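Local coordinates for protein 3-oxo-tetronate kinase (Cupriavidus necator, PDB 5DMH) that phosphorylates 3-oxo-tetronate with ATP, giving 3-oxo-tetronate 4-phosphate and ADP, as a member of the four-carbon acid sugar kinase family, at residues S141-A146 with D224-A229; S186-L191 with M228-A233. All blocks are in the same frame, centred on the assembly; numbering follows the deposited sequence.

Interaction 1: S141-A146 with D224-A229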
loop_
_atom_site.group_PDB
_atom_site.type_symbol
_atom_site.label_atom_id
_atom_site.label_comp_id
_atom_site.label_asym_id
_atom_site.label_seq_id
_atom_site.Cartn_x
_atom_site.Cartn_y
_atom_site.Cartn_z
ATOM N N SER A 141 -1.409 9.967 22.674
ATOM C CA SER A 141 -2.079 11.029 21.927
ATOM C C SER A 141 -3.574 10.749 21.902
ATOM O O SER A 141 -3.985 9.599 21.774
ATOM C CB SER A 141 -1.545 11.095 20.501
ATOM O OG SER A 141 -2.112 12.191 19.808
ATOM N N ASP A 142 -4.390 11.805 21.975
ATOM C CA ASP A 142 -5.823 11.631 22.062
ATOM C C ASP A 142 -6.573 11.864 20.762
ATOM O O ASP A 142 -7.811 11.836 20.751
ATOM C CB ASP A 142 -6.408 12.523 23.181
ATOM C CG ASP A 142 -6.325 14.017 22.874
ATOM O OD1 ASP A 142 -5.973 14.403 21.741
ATOM O OD2 ASP A 142 -6.635 14.821 23.786
ATOM N N PHE A 143 -5.848 12.030 19.662
ATOM C CA PHE A 143 -6.503 12.334 18.383
ATOM C C PHE A 143 -5.654 12.087 17.150
ATOM O O PHE A 143 -4.479 12.432 17.117
ATOM C CB PHE A 143 -6.909 13.803 18.359
ATOM C CG PHE A 143 -7.599 14.228 17.092
ATOM C CD1 PHE A 143 -8.961 14.107 16.972
ATOM C CD2 PHE A 143 -6.878 14.758 16.022
ATOM C CE1 PHE A 143 -9.604 14.506 15.815
ATOM C CE2 PHE A 143 -7.515 15.171 14.870
ATOM C CZ PHE A 143 -8.885 15.040 14.767
ATOM N N THR A 144 -6.275 11.551 16.109
ATOM C CA THR A 144 -5.645 11.574 14.787
ATOM C C THR A 144 -6.704 11.729 13.735
ATOM O O THR A 144 -7.888 11.654 14.043
ATOM C CB THR A 144 -4.804 10.326 14.501
ATOM O OG1 THR A 144 -4.032 10.562 13.330
ATOM C CG2 THR A 144 -5.672 9.118 14.310
ATOM N N ILE A 145 -6.275 11.992 12.509
ATOM C CA ILE A 145 -7.179 11.989 11.374
ATOM C C ILE A 145 -7.018 10.679 10.612
ATOM O O ILE A 145 -5.994 9.972 10.724
ATOM C CB ILE A 145 -6.939 13.151 10.387
ATOM C CG1 ILE A 145 -5.514 13.132 9.842
ATOM C CG2 ILE A 145 -7.292 14.501 11.059
ATOM C CD1 ILE A 145 -5.331 14.029 8.665
ATOM N N ALA A 146 -8.039 10.384 9.819
ATOM C CA ALA A 146 -8.074 9.227 8.951
ATOM C C ALA A 146 -8.502 9.742 7.567
ATOM O O ALA A 146 -9.659 10.114 7.361
ATOM C CB ALA A 146 -9.075 8.218 9.483
ATOM N N ASP A 224 -14.529 17.990 21.912
ATOM C CA ASP A 224 -15.803 17.281 21.821
ATOM C C ASP A 224 -15.671 15.792 22.181
ATOM O O ASP A 224 -16.681 15.097 22.325
ATOM C CB ASP A 224 -16.352 17.356 20.396
ATOM C CG ASP A 224 -16.845 18.742 20.002
ATOM O OD1 ASP A 224 -17.022 19.605 20.875
ATOM O OD2 ASP A 224 -17.073 18.944 18.773
ATOM N N GLY A 225 -14.441 15.295 22.302
ATOM C CA GLY A 225 -14.234 13.894 22.663
ATOM C C GLY A 225 -13.992 12.962 21.483
ATOM O O GLY A 225 -13.954 11.731 21.628
ATOM N N VAL A 226 -13.824 13.533 20.307
ATOM C CA VAL A 226 -13.513 12.747 19.123
ATOM C C VAL A 226 -12.062 12.275 19.230
ATOM O O VAL A 226 -11.156 13.067 19.405
ATOM C CB VAL A 226 -13.696 13.572 17.846
ATOM C CG1 VAL A 226 -13.202 12.818 16.638
ATOM C CG2 VAL A 226 -15.168 14.010 17.696
ATOM N N ARG A 227 -11.845 10.976 19.134
ATOM C CA ARG A 227 -10.474 10.472 19.177
ATOM C C ARG A 227 -9.872 10.175 17.810
ATOM O O ARG A 227 -8.655 10.146 17.659
ATOM C CB ARG A 227 -10.408 9.299 20.139
ATOM C CG ARG A 227 -10.780 9.825 21.548
ATOM C CD ARG A 227 -10.484 8.856 22.649
ATOM N NE ARG A 227 -9.112 8.358 22.585
ATOM C CZ ARG A 227 -8.137 8.695 23.423
ATOM N NH1 ARG A 227 -8.339 9.558 24.411
ATOM N NH2 ARG A 227 -6.939 8.157 23.263
HETATM N N MSE A 228 -10.721 9.997 16.810
HETATM C CA MSE A 228 -10.274 9.866 15.438
HETATM C C MSE A 228 -11.326 10.475 14.509
HETATM O O MSE A 228 -12.510 10.181 14.633
HETATM C CB MSE A 228 -10.044 8.384 15.082
HETATM C CG MSE A 228 -9.612 8.153 13.679
HETATM SE SE MSE A 228 -8.530 6.465 13.627
HETATM C CE MSE A 228 -9.421 5.472 14.951
ATOM N N ALA A 229 -10.887 11.318 13.591
ATOM C CA ALA A 229 -11.808 11.961 12.652
ATOM C C ALA A 229 -11.473 11.591 11.226
ATOM O O ALA A 229 -10.323 11.754 10.791
ATOM C CB ALA A 229 -11.750 13.477 12.795
HETATM O O HOH W 1 -9.622 13.715 21.690
#
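The ring of Phe143 meets the methyl of Ala229 with its far end, CZ lying 3.8 Å from Ala229 CB, while its CE1 brushes CG1 of Val226. With CG opposite the backbone N (chi1 -180°), the ring runs alongside Val226, and both side chains point the same way. The carbonyl O of Val226 comes in at the ring edge, in its plane, 3.4 Å from Phe143 CD1. On the other face of the strand pair, Thr144 and Met228 (selenomethionine) also lie side by side, CG2 of the threonine against the selenium at 4.0 Å. Between these faces runs a parallel pairing of three backbone bonds: Thr144 N to Arg227 O, Ala229 N to Thr144 O, and Ala146 N to Ala229 O, the last the shortest at 2.8 Å. A CA-H...O contact from Phe143 CA to Arg227 O (3.2 Å) backs up the first of them. Toward Asp142 and Val226 the backbones draw apart, and one water donates to both Asp142 O and Val226 O, each at 2.8 Å. At the polar edge the Arg227 chain, bent at chi3 (51°), lays one guanidinium face on Asp142 CA, off the group's centre. The two charged ends do not meet; Asp142 OD1 instead forms a salt bridge with Arg222. In the sugar-binding domain this is the join of neighbouring strands 144-147 and 228-231: helix 211-223 covers Phe143 and Val226, helix 128-139 covers Thr144 and Met228, and strand 251-254 lies beyond 144-147, strand 199-202 beyond 228-231.

Interaction 2: S186-L191 with M228-A233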
loop_
_atom_site.group_PDB
_atom_site.type_symbol
_atom_site.label_atom_id
_atom_site.label_comp_id
_atom_site.label_asym_id
_atom_site.label_seq_id
_atom_site.Cartn_x
_atom_site.Cartn_y
_atom_site.Cartn_z
ATOM N N SER A 186 -19.792 5.309 3.714
ATOM C CA SER A 186 -19.699 6.211 4.872
ATOM C C SER A 186 -18.538 5.815 5.813
ATOM O O SER A 186 -18.646 4.898 6.635
ATOM C CB SER A 186 -21.025 6.252 5.619
ATOM O OG SER A 186 -20.907 7.098 6.752
ATOM N N LEU A 187 -17.409 6.478 5.649
ATOM C CA LEU A 187 -16.205 6.106 6.363
ATOM C C LEU A 187 -16.334 6.336 7.870
ATOM O O LEU A 187 -15.673 5.669 8.649
ATOM C CB LEU A 187 -15.011 6.893 5.839
ATOM C CG LEU A 187 -14.616 6.708 4.377
ATOM C CD1 LEU A 187 -13.296 7.434 4.064
ATOM C CD2 LEU A 187 -14.505 5.229 4.041
ATOM N N VAL A 188 -17.178 7.282 8.284
ATOM C CA VAL A 188 -17.371 7.511 9.721
ATOM C C VAL A 188 -18.013 6.281 10.341
ATOM O O VAL A 188 -17.526 5.744 11.347
ATOM C CB VAL A 188 -18.197 8.788 10.013
ATOM C CG1 VAL A 188 -18.557 8.858 11.485
ATOM C CG2 VAL A 188 -17.430 10.002 9.586
ATOM N N ARG A 189 -19.047 5.774 9.673
ATOM C CA ARG A 189 -19.760 4.574 10.131
ATOM C C ARG A 189 -18.854 3.326 10.038
ATOM O O ARG A 189 -18.774 2.542 10.975
ATOM C CB ARG A 189 -21.029 4.413 9.296
ATOM C CG ARG A 189 -21.960 3.276 9.656
ATOM C CD ARG A 189 -23.336 3.514 9.017
ATOM N NE ARG A 189 -23.254 3.613 7.560
ATOM C CZ ARG A 189 -24.163 4.200 6.772
ATOM N NH1 ARG A 189 -25.250 4.762 7.283
ATOM N NH2 ARG A 189 -23.990 4.221 5.460
ATOM N N VAL A 190 -18.153 3.180 8.924
ATOM C CA VAL A 190 -17.253 2.042 8.724
ATOM C C VAL A 190 -16.157 2.021 9.798
ATOM O O VAL A 190 -15.919 1.006 10.429
ATOM C CB VAL A 190 -16.628 2.078 7.307
ATOM C CG1 VAL A 190 -15.501 1.047 7.153
ATOM C CG2 VAL A 190 -17.701 1.861 6.242
ATOM N N LEU A 191 -15.493 3.151 10.012
ATOM C CA LEU A 191 -14.410 3.203 10.976
ATOM C C LEU A 191 -14.935 3.007 12.402
ATOM O O LEU A 191 -14.297 2.308 13.225
ATOM C CB LEU A 191 -13.650 4.533 10.861
ATOM C CG LEU A 191 -12.402 4.710 11.746
ATOM C CD1 LEU A 191 -11.444 3.511 11.652
ATOM C CD2 LEU A 191 -11.692 5.988 11.366
HETATM N N MSE A 228 -10.721 9.997 16.810
HETATM C CA MSE A 228 -10.274 9.866 15.438
HETATM C C MSE A 228 -11.326 10.475 14.509
HETATM O O MSE A 228 -12.510 10.181 14.633
HETATM C CB MSE A 228 -10.044 8.384 15.082
HETATM C CG MSE A 228 -9.612 8.153 13.679
HETATM SE SE MSE A 228 -8.530 6.465 13.627
HETATM C CE MSE A 228 -9.421 5.472 14.951
ATOM N N ALA A 229 -10.887 11.318 13.591
ATOM C CA ALA A 229 -11.808 11.961 12.652
ATOM C C ALA A 229 -11.473 11.591 11.226
ATOM O O ALA A 229 -10.323 11.754 10.791
ATOM C CB ALA A 229 -11.750 13.477 12.795
ATOM N N ILE A 230 -12.479 11.110 10.506
ATOM C CA ILE A 230 -12.399 11.024 9.056
ATOM C C ILE A 230 -12.175 12.454 8.572
ATOM O O ILE A 230 -12.850 13.351 9.034
ATOM C CB ILE A 230 -13.698 10.482 8.467
ATOM C CG1 ILE A 230 -13.979 9.041 8.935
ATOM C CG2 ILE A 230 -13.667 10.552 6.941
ATOM C CD1 ILE A 230 -12.908 8.043 8.575
ATOM N N ALA A 231 -11.197 12.688 7.701
ATOM C CA ALA A 231 -10.994 14.034 7.143
ATOM C C ALA A 231 -11.411 14.099 5.682
ATOM O O ALA A 231 -10.887 13.350 4.844
ATOM C CB ALA A 231 -9.551 14.468 7.282
ATOM N N ASP A 232 -12.338 15.010 5.388
ATOM C CA ASP A 232 -12.732 15.282 4.015
ATOM C C ASP A 232 -11.562 15.880 3.206
ATOM O O ASP A 232 -10.718 16.623 3.711
ATOM C CB ASP A 232 -13.948 16.241 3.939
ATOM C CG ASP A 232 -15.286 15.596 4.296
ATOM O OD1 ASP A 232 -15.377 14.344 4.422
ATOM O OD2 ASP A 232 -16.270 16.380 4.455
ATOM N N ALA A 233 -11.536 15.584 1.912
ATOM C CA ALA A 233 -10.558 16.181 1.027
ATOM C C ALA A 233 -11.075 15.998 -0.386
ATOM O O ALA A 233 -11.281 14.860 -0.836
ATOM C CB ALA A 233 -9.199 15.529 1.172
#
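The carbonyl O of Leu187 accepts the helical hydrogen bond from Leu191 N at 2.9 Å, and the same oxygen has CD1 of Ile230 against it at 3.6 Å. No hydrogen bond crosses between the helix and the strand; the side chains that meet are apolar, with the backbone N of Val188 also against Ile230 CG1. Ile230 carries most of the contact, touched by Leu187, Val188 and Leu191. Its CG1 stands beside the backbone N (chi1 -63°) and a second bend (chi2 -59°) turns CD1 toward the helix, where Leu187 CB touches it at 3.6 Å. From the next residue of the helix, the CG2 branch of Val188 lies on Ile230 CG1, also at 3.6 Å, the two side chains crossing obliquely. One turn on from Leu187, Leu191 passes Ile230 pointing the opposite way, and its CD2 touches two neighbours: Ile230 CD1 at 3.7 Å and Met228 CG at 3.8 Å. Leu191 and Met228 cross at about a right angle, and the selenium also lies close to that methyl. Met228 and Ile230, two residues apart on the strand, thus offer the helix the same face, while the Ala229 side chain points away from it. Helix 187-191, which starts just after its N-cap, Ser186, runs roughly antiparallel to strand 228-231, at 146°, with the axes 8.7 Å apart at closest approach. Helix 128-139 packs next to this helix on that face, touching both Leu191 and Met228, whereas helix 236-245 lies against Ala231.

Strand 228-231 serves both contacts, and they share Met228 and Ala229. Interaction 1 joins that strand edge to edge with 144-147 through backbone hydrogen bonds, fraying into water toward the partly exposed Asp142 and Arg227. Interaction 2 lies farther along, on one face, and holds a helix there by apolar side chains alone. Both are largely buried. Ala146 connects them: its CB packs on Leu191 CD2 and Ile230 CD1, and its O takes a probable hydrogen bond from Ala231 N, carrying the strand pairing on past Ala229. Both belong to the sugar-binding domain, away from the ADP pocket.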